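Local coordinates for cycloserine biosynthesis protein DcsG (Streptomyces lavendulae, PDB 6JIL), which catalyses the ATP- and magnesium-dependent cyclization of O-ureido-D-serine to the antibiotic D-cycloserine, as a monomeric ATP-grasp ligase, at residues Leu67-Cys70 and Glu71-Ser74. Residues are numbered along the deposited sequence; the frame is centred on the assembly and turned at random.
Sequences LAFC and ERVS
Phe-69 and Val-73 sit one turn apart on helix 63-76, the connecting helix of a beta-alpha-beta unit with strands 50-55 and 78-79. Val-73 CG2 lies over one face of the Phe-69 ring, 3.6 Å from its centroid. At 17° off the normal it meets the criteria of a CH-pi contact. The methyl is offset toward the rim, where Val-73 CG2 is 3.5 Å from Phe-69 CE1. The ring reaches this methyl because Phe-69 CG stands anti to the backbone N (chi1 161°). Trp-45 meets the same ring edge-to-face.

Arg-72 folds back along the helix, bending at chi3 (-61°). Its guanidinium lays one face over Phe-69 CA, while NH1 comes within 3.7 Å of Ala-68 CB and NE hydrogen-bonds to a bound tartaric acid molecule, probably from the crystallisation liquor.

Four i to i+4 backbone bonds hold this part of the helix, from Glu-71 N to Leu-67 O (3.0 Å) through Ser-74 N to Cys-70 O. Ser-74 OG also donates to Glu-71 O at 2.5 Å, a side-chain-to-backbone bond within the last turns. Phe-69 and Val-73 pack on Phe-53 and Val-51 of strand 50-55, Cys-70 touches helix 83-89 and Arg-72 lies on the exposed side, as in the crossover helix of a beta-alpha-beta unit.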
loop_
_atom_site.group_PDB
_atom_site.type_symbol
_atom_site.label_atom_id
_atom_site.label_comp_id
_atom_site.label_asym_id
_atom_site.label_seq_id
_atom_site.Cartn_x
_atom_site.Cartn_y
_atom_site.Cartn_z
ATOM N N LEU A 67 4.100 6.338 -12.950
ATOM C CA LEU A 67 4.918 5.214 -13.381
ATOM C C LEU A 67 5.931 5.701 -14.417
ATOM O O LEU A 67 7.082 5.266 -14.418
ATOM C CB LEU A 67 4.039 4.110 -13.976
ATOM C CG LEU A 67 3.439 3.088 -13.006
ATOM C CD1 LEU A 67 2.713 3.805 -11.900
ATOM C CD2 LEU A 67 2.478 2.147 -13.739
ATOM N N ALA A 68 5.503 6.611 -15.289
ATOM C CA ALA A 68 6.381 7.159 -16.321
ATOM C C ALA A 68 7.481 7.986 -15.661
ATOM O O ALA A 68 8.641 7.963 -16.081
ATOM C CB ALA A 68 5.576 8.025 -17.293
ATOM N N PHE A 69 7.099 8.716 -14.619
ATOM C CA PHE A 69 8.035 9.547 -13.879
ATOM C C PHE A 69 9.112 8.657 -13.279
ATOM O O PHE A 69 10.297 8.902 -13.452
ATOM C CB PHE A 69 7.302 10.300 -12.766
ATOM C CG PHE A 69 8.210 10.826 -11.691
ATOM C CD1 PHE A 69 8.972 11.966 -11.899
ATOM C CD2 PHE A 69 8.312 10.166 -10.468
ATOM C CE1 PHE A 69 9.829 12.448 -10.896
ATOM C CE2 PHE A 69 9.165 10.637 -9.460
ATOM C CZ PHE A 69 9.921 11.779 -9.677
ATOM N N CYS A 70 8.688 7.615 -12.576
ATOM C CA CYS A 70 9.623 6.686 -11.960
ATOM C C CYS A 70 10.573 6.107 -13.003
ATOM O O CYS A 70 11.785 6.058 -12.791
ATOM C CB CYS A 70 8.861 5.555 -11.266
ATOM S SG CYS A 70 7.822 6.099 -9.901
ATOM N N GLU A 71 10.011 5.662 -14.124
ATOM C CA GLU A 71 10.790 5.098 -15.216
ATOM C C GLU A 71 11.877 6.068 -15.685
ATOM O O GLU A 71 13.037 5.685 -15.821
ATOM C CB GLU A 71 9.863 4.745 -16.380
ATOM C CG GLU A 71 10.550 4.153 -17.604
ATOM C CD GLU A 71 11.345 2.895 -17.288
ATOM O OE1 GLU A 71 10.877 2.070 -16.471
ATOM O OE2 GLU A 71 12.438 2.729 -17.869
ATOM N N ARG A 72 11.507 7.322 -15.929
ATOM C CA ARG A 72 12.475 8.322 -16.383
ATOM C C ARG A 72 13.548 8.622 -15.338
ATOM O O ARG A 72 14.693 8.905 -15.681
ATOM C CB ARG A 72 11.784 9.641 -16.728
ATOM C CG ARG A 72 10.879 9.619 -17.945
ATOM C CD ARG A 72 10.591 11.064 -18.392
ATOM N NE ARG A 72 9.902 11.823 -17.355
ATOM C CZ ARG A 72 8.603 11.721 -17.096
ATOM N NH1 ARG A 72 7.845 10.895 -17.807
ATOM N NH2 ARG A 72 8.064 12.425 -16.108
ATOM N N VAL A 73 13.170 8.582 -14.067
ATOM C CA VAL A 73 14.108 8.865 -12.998
ATOM C C VAL A 73 15.155 7.756 -12.867
ATOM O O VAL A 73 16.313 8.023 -12.557
ATOM C CB VAL A 73 13.359 9.046 -11.645
ATOM C CG1 VAL A 73 14.347 9.376 -10.524
ATOM C CG2 VAL A 73 12.325 10.154 -11.776
ATOM N N SER A 74 14.745 6.519 -13.127
ATOM C CA SER A 74 15.636 5.364 -13.022
ATOM C C SER A 74 16.808 5.423 -13.993
ATOM O O SER A 74 17.811 4.734 -13.809
ATOM C CB SER A 74 14.865 4.074 -13.282
ATOM O OG SER A 74 14.487 4.001 -14.645
#